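Local coordinates for protein Na-K-Cl cotransporter (Methanosarcina acetivorans, PDB 3G40) that forms the cytoplasmic C-terminal domain of a prokaryotic cation-chloride cotransporter, a membrane protein that probably carries chloride together with cations, at residues M34-F37 with D38-D42; A261-L264 with M265-G269. All coordinates share one frame; numbering follows the deposited sequence.

Contact 1 (M34-F37 with D38-D42)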
ATOM      1  N   MET A  34      10.168  -1.371  -3.062  1.00 33.97           N
ATOM      2  CA  MET A  34       9.469  -0.091  -3.092  1.00 31.99           C
ATOM      3  C   MET A  34       8.061  -0.257  -2.481  1.00 31.75           C
ATOM      4  O   MET A  34       7.563   0.632  -1.789  1.00 33.03           O
ATOM      5  CB  MET A  34       9.358   0.455  -4.513  1.00 36.35           C
ATOM      6  CG  MET A  34      10.699   0.976  -5.085  1.00 45.33           C
ATOM      7  SD  MET A  34      11.444   2.225  -3.998  1.00 50.00           S
ATOM      8  CE  MET A  34      10.373   3.622  -4.282  1.00 45.95           C
ATOM      9  N   GLY A  35       7.434  -1.395  -2.744  1.00 34.75           N
ATOM     10  CA  GLY A  35       6.091  -1.643  -2.230  1.00 34.37           C
ATOM     11  C   GLY A  35       6.054  -1.878  -0.725  1.00 43.14           C
ATOM     12  O   GLY A  35       4.990  -1.812  -0.107  1.00 36.68           O
ATOM     13  N   THR A  36       7.221  -2.142  -0.139  1.00 33.83           N
ATOM     14  CA  THR A  36       7.338  -2.468   1.278  1.00 35.56           C
ATOM     15  C   THR A  36       8.094  -1.389   2.037  1.00 36.89           C
ATOM     16  O   THR A  36       8.200  -1.458   3.252  1.00 32.52           O
ATOM     17  CB  THR A  36       8.115  -3.792   1.493  1.00 45.47           C
ATOM     18  OG1 THR A  36       7.730  -4.752   0.508  1.00 52.43           O
ATOM     19  CG2 THR A  36       7.839  -4.351   2.876  1.00 47.85           C
ATOM     20  N   PHE A  37       8.636  -0.399   1.321  1.00 34.32           N
ATOM     21  CA  PHE A  37       9.455   0.636   1.951  1.00 32.34           C
ATOM     22  C   PHE A  37       8.799   1.253   3.200  1.00 34.47           C
ATOM     23  O   PHE A  37       9.415   1.334   4.266  1.00 30.50           O
ATOM     24  CB  PHE A  37       9.791   1.736   0.929  1.00 28.99           C
ATOM     25  CG  PHE A  37      10.672   2.829   1.462  1.00 28.91           C
ATOM     26  CD1 PHE A  37      12.038   2.843   1.130  1.00 33.72           C
ATOM     27  CD2 PHE A  37      10.149   3.886   2.203  1.00 32.59           C
ATOM     28  CE1 PHE A  37      12.873   3.875   1.575  1.00 30.70           C
ATOM     29  CE2 PHE A  37      10.972   4.909   2.665  1.00 40.42           C
ATOM     30  CZ  PHE A  37      12.351   4.905   2.335  1.00 34.52           C
ATOM     31  N   ASP A  38       7.563   1.713   3.072  1.00 30.29           N
ATOM     32  CA  ASP A  38       6.949   2.450   4.181  1.00 31.74           C
ATOM     33  C   ASP A  38       6.763   1.572   5.412  1.00 29.52           C
ATOM     34  O   ASP A  38       6.868   2.030   6.549  1.00 32.44           O
ATOM     35  CB  ASP A  38       5.617   3.087   3.758  1.00 33.27           C
ATOM     36  CG  ASP A  38       5.808   4.347   2.932  1.00 48.21           C
ATOM     37  OD1 ASP A  38       6.930   4.910   2.923  1.00 45.67           O
ATOM     38  OD2 ASP A  38       4.832   4.787   2.291  1.00 54.49           O
ATOM     39  N   PHE A  39       6.461   0.310   5.166  1.00 30.58           N
ATOM     40  CA  PHE A  39       6.239  -0.655   6.234  1.00 34.87           C
ATOM     41  C   PHE A  39       7.570  -0.961   6.924  1.00 36.13           C
ATOM     42  O   PHE A  39       7.643  -1.007   8.148  1.00 29.16           O
ATOM     43  CB  PHE A  39       5.599  -1.925   5.659  1.00 30.71           C
ATOM     44  CG  PHE A  39       5.214  -2.958   6.703  1.00 34.40           C
ATOM     45  CD1 PHE A  39       4.387  -2.620   7.769  1.00 34.35           C
ATOM     46  CD2 PHE A  39       5.665  -4.260   6.599  1.00 38.91           C
ATOM     47  CE1 PHE A  39       4.032  -3.567   8.724  1.00 32.76           C
ATOM     48  CE2 PHE A  39       5.318  -5.220   7.537  1.00 38.28           C
ATOM     49  CZ  PHE A  39       4.487  -4.869   8.612  1.00 29.82           C
ATOM     50  N   LEU A  40       8.633  -1.161   6.143  1.00 32.15           N
ATOM     51  CA  LEU A  40       9.954  -1.369   6.735  1.00 30.60           C
ATOM     52  C   LEU A  40      10.313  -0.134   7.553  1.00 30.63           C
ATOM     53  O   LEU A  40      10.866  -0.242   8.646  1.00 35.33           O
ATOM     54  CB  LEU A  40      11.020  -1.606   5.635  1.00 30.19           C
ATOM     55  CG  LEU A  40      10.861  -2.928   4.885  1.00 35.12           C
ATOM     56  CD1 LEU A  40      11.730  -3.003   3.607  1.00 33.20           C
ATOM     57  CD2 LEU A  40      11.162  -4.097   5.803  1.00 35.99           C
ATOM     58  N   ARG A  41      10.007   1.046   7.020  1.00 26.85           N
ATOM     59  CA  ARG A  41      10.263   2.280   7.760  1.00 29.22           C
ATOM     60  C   ARG A  41       9.450   2.334   9.082  1.00 35.57           C
ATOM     61  O   ARG A  41       9.965   2.737  10.134  1.00 31.27           O
ATOM     62  CB  ARG A  41       9.935   3.475   6.897  1.00 30.42           C
ATOM     63  CG  ARG A  41      10.227   4.811   7.530  1.00 34.10           C
ATOM     64  CD  ARG A  41       9.358   5.846   6.869  1.00 48.40           C
ATOM     65  NE  ARG A  41       7.953   5.454   6.994  1.00 60.19           N
ATOM     66  CZ  ARG A  41       6.967   5.924   6.236  1.00 58.94           C
ATOM     67  NH1 ARG A  41       7.233   6.814   5.284  1.00 54.02           N
ATOM     68  NH2 ARG A  41       5.712   5.508   6.438  1.00 48.97           N
ATOM     69  N   ASP A  42       8.183   1.946   9.016  1.00 33.18           N
ATOM     70  CA  ASP A  42       7.311   1.966  10.210  1.00 31.42           C
ATOM     71  C   ASP A  42       7.810   1.006  11.284  1.00 35.62           C
ATOM     72  O   ASP A  42       7.619   1.243  12.470  1.00 39.63           O
ATOM     73  CB  ASP A  42       5.861   1.616   9.835  1.00 32.02           C
ATOM     74  CG  ASP A  42       5.224   2.655   8.933  1.00 38.75           C
ATOM     75  OD1 ASP A  42       5.690   3.819   8.912  1.00 40.63           O
ATOM     76  OD2 ASP A  42       4.262   2.303   8.228  1.00 41.81           O
TER
HETATM   77  O   HOH W   1       6.037   1.632   0.377  1.00 34.85           O
HETATM   78  O   HOH W   2       4.980  -0.383   2.477  1.00 33.85           O
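The ring of F37 meets the carboxylate of D38 at its edge, with D38 OD1 in the ring plane and 3.5 Å from F37 CD2. The two planes stand 71° apart. The ring also stacks on F75 and packs beside R154 of the second subunit. T36 CG2 lies at the edge of the F39 ring, near its plane, 4.3 Å from F39 CD2. The guanidinium of R41 has one face over D38 CA and, in its plane at the edge, the carboxyl carbon of D42. R41 NH2 donates to D42 OD1 at 3.0 Å on the syn side. R41 NH1 is 3.0 Å from D38 OD1, but that oxygen lies well out of the guanidinium plane, so charge alone joins them. T36 CG2, anti to the backbone N, also reaches L40 CG at 3.9 Å, the side chains crossing at a slant.

At a kink in the helix, two waters replace the i to i+4 bonds that D38 N and F39 N would make to M34 O and G35 O, each donating to the oxygen and accepting from the N. Regular bonding resumes with L40 N to T36 O (2.9 Å) and R41 N to F37 O. Losing the ring to an alanine at F37 is likely to leave F75 without its stacking partner and D38 OD1 without the ring edge. R41 is shared by D38, D42 and E78, so its charge would partly balance three carboxylates.

Contact 2 (A261-L264 with M265-G269); sequences ARHL and MEKAG
H263 and K267 meet one turn apart on the helix, with K267 CE 3.3 Å from H263 NE2. The lysine chain crosses the imidazole obliquely. A bend at chi3 (-60°) carries CE across to the histidine, and K267 NZ is held by the backbone oxygens of P236 and S239. This is the loose side of the contact, where H263 and E266 are turned to solvent. With CG beside the backbone N (chi1 -70°), the extended E266 chain lies against the preceding turn, its CG 3.4 Å from R262 O. The carboxylate does not pair with R262, whose NE is 6.4 Å from E266 OE2. R262 leads away from this turn, into salt bridges with D124 and D259 and a bond from NE to P118 O.

The close-packed part is the backbone and the buried residues. Four successive i to i+4 bonds cross the contact: M265 N to A261 O is the longest at 3.3 Å, and A268 N to L264 O the shortest at 2.9 Å. The methyl of A268 lies 3.2 Å from L264 O, and M265 CB sits 3.6 Å from R262 O. G269 still gives its N to M265 O, then leaves the helix with positive phi.

Helix 258-268 is the crossover of the beta-alpha-beta unit between strands 247-251 and 271-276. A261 touches F274, M265 reaches C272, and A268 touches H248. L264 bears on both F250 and F274, one from each strand.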
ATOM      1  N   ALA A 261       0.431 -20.332   7.663  1.00 54.74           N
ATOM      2  CA  ALA A 261       0.593 -18.883   7.641  1.00 49.68           C
ATOM      3  C   ALA A 261      -0.230 -18.275   6.510  1.00 48.21           C
ATOM      4  O   ALA A 261      -0.929 -17.285   6.713  1.00 45.61           O
ATOM      5  CB  ALA A 261       2.075 -18.502   7.502  1.00 49.20           C
ATOM      6  N   ARG A 262      -0.151 -18.880   5.325  1.00 42.54           N
ATOM      7  CA  ARG A 262      -0.878 -18.376   4.169  1.00 50.18           C
ATOM      8  C   ARG A 262      -2.374 -18.452   4.421  1.00 54.18           C
ATOM      9  O   ARG A 262      -3.116 -17.531   4.090  1.00 51.03           O
ATOM     10  CB  ARG A 262      -0.528 -19.165   2.907  1.00 52.95           C
ATOM     11  CG  ARG A 262       0.853 -18.882   2.344  1.00 55.44           C
ATOM     12  CD  ARG A 262       1.053 -19.606   1.017  1.00 60.19           C
ATOM     13  NE  ARG A 262       2.388 -19.387   0.480  1.00 63.10           N
ATOM     14  CZ  ARG A 262       3.429 -20.178   0.722  1.00 64.40           C
ATOM     15  NH1 ARG A 262       3.285 -21.250   1.491  1.00 60.26           N
ATOM     16  NH2 ARG A 262       4.611 -19.896   0.191  1.00 59.54           N
ATOM     17  N   HIS A 263      -2.811 -19.560   5.011  1.00 56.27           N
ATOM     18  CA  HIS A 263      -4.220 -19.767   5.300  1.00 54.95           C
ATOM     19  C   HIS A 263      -4.771 -18.718   6.263  1.00 49.36           C
ATOM     20  O   HIS A 263      -5.911 -18.274   6.123  1.00 51.20           O
ATOM     21  CB  HIS A 263      -4.456 -21.171   5.869  1.00 59.35           C
ATOM     22  CG  HIS A 263      -5.870 -21.415   6.300  1.00 77.34           C
ATOM     23  ND1 HIS A 263      -6.912 -21.530   5.405  1.00 85.97           N
ATOM     24  CD2 HIS A 263      -6.414 -21.562   7.532  1.00 81.40           C
ATOM     25  CE1 HIS A 263      -8.037 -21.739   6.065  1.00 84.59           C
ATOM     26  NE2 HIS A 263      -7.762 -21.762   7.358  1.00 83.90           N
ATOM     27  N   LEU A 264      -3.973 -18.336   7.253  1.00 43.61           N
ATOM     28  CA  LEU A 264      -4.419 -17.329   8.208  1.00 44.45           C
ATOM     29  C   LEU A 264      -4.660 -15.997   7.504  1.00 44.08           C
ATOM     30  O   LEU A 264      -5.647 -15.307   7.772  1.00 40.95           O
ATOM     31  CB  LEU A 264      -3.416 -17.186   9.361  1.00 42.97           C
ATOM     32  CG  LEU A 264      -3.507 -18.264  10.453  1.00 43.91           C
ATOM     33  CD1 LEU A 264      -2.287 -18.249  11.380  1.00 40.88           C
ATOM     34  CD2 LEU A 264      -4.806 -18.148  11.263  1.00 42.43           C
ATOM     35  N   MET A 265      -3.764 -15.645   6.583  1.00 41.67           N
ATOM     36  CA  MET A 265      -3.895 -14.377   5.892  1.00 37.48           C
ATOM     37  C   MET A 265      -5.138 -14.368   5.005  1.00 42.01           C
ATOM     38  O   MET A 265      -5.863 -13.379   4.950  1.00 40.02           O
ATOM     39  CB  MET A 265      -2.628 -14.054   5.079  1.00 35.99           C
ATOM     40  CG  MET A 265      -2.772 -12.776   4.272  1.00 45.42           C
ATOM     41  SD  MET A 265      -3.233 -13.143   2.573  1.00 62.62           S
ATOM     42  CE  MET A 265      -1.663 -13.739   1.970  1.00 50.31           C
ATOM     43  N   GLU A 266      -5.391 -15.484   4.332  1.00 46.04           N
ATOM     44  CA  GLU A 266      -6.528 -15.590   3.425  1.00 46.90           C
ATOM     45  C   GLU A 266      -7.846 -15.535   4.186  1.00 45.69           C
ATOM     46  O   GLU A 266      -8.794 -14.890   3.748  1.00 45.18           O
ATOM     47  CB  GLU A 266      -6.451 -16.890   2.632  1.00 62.03           C
ATOM     48  CG  GLU A 266      -5.325 -16.911   1.615  1.00 82.91           C
ATOM     49  CD  GLU A 266      -4.937 -18.318   1.212  1.00 98.74           C
ATOM     50  OE1 GLU A 266      -5.621 -19.274   1.643  1.00106.92           O
ATOM     51  OE2 GLU A 266      -3.945 -18.468   0.468  1.00101.82           O
ATOM     52  N   LYS A 267      -7.891 -16.223   5.321  1.00 42.51           N
ATOM     53  CA  LYS A 267      -9.077 -16.249   6.178  1.00 46.29           C
ATOM     54  C   LYS A 267      -9.333 -14.871   6.787  1.00 47.12           C
ATOM     55  O   LYS A 267     -10.471 -14.416   6.856  1.00 47.32           O
ATOM     56  CB  LYS A 267      -8.897 -17.292   7.284  1.00 46.04           C
ATOM     57  CG  LYS A 267     -10.041 -17.366   8.269  1.00 56.62           C
ATOM     58  CD  LYS A 267      -9.618 -18.094   9.537  1.00 66.99           C
ATOM     59  CE  LYS A 267      -9.171 -19.519   9.253  1.00 71.43           C
ATOM     60  NZ  LYS A 267      -8.796 -20.253  10.500  1.00 69.93           N
ATOM     61  N   ALA A 268      -8.258 -14.211   7.215  1.00 42.84           N
ATOM     62  CA  ALA A 268      -8.342 -12.871   7.789  1.00 39.28           C
ATOM     63  C   ALA A 268      -8.855 -11.829   6.798  1.00 45.29           C
ATOM     64  O   ALA A 268      -9.557 -10.888   7.178  1.00 40.09           O
ATOM     65  CB  ALA A 268      -6.978 -12.451   8.317  1.00 44.31           C
ATOM     66  N   GLY A 269      -8.487 -11.988   5.528  1.00 42.59           N
ATOM     67  CA  GLY A 269      -8.834 -11.004   4.521  1.00 40.99           C
ATOM     68  C   GLY A 269      -7.995  -9.752   4.702  1.00 39.08           C
ATOM     69  O   GLY A 269      -8.333  -8.685   4.185  1.00 40.82           O
TER

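In the fold
Contact 1 and contact 2 each lie within one crossover helix of the same ten-stranded mixed sheet. They share no element: the helix of contact 1 links strands 22-27 and 49-54, and that of contact 2 links strands 247-251 and 271-276. Their centres are about 21 Å apart and they do not touch. Both are partly buried. Contact 1 has no exposed residue among those that touch, and the second subunit covers it further. Contact 2 has H263 and E266 exposed. The chemistry differs too. Contact 1 sets a charge network beside a water-bridged kink. Contact 2 is regular helix up to A268, and R262 and K267 have their polar partners outside the contact.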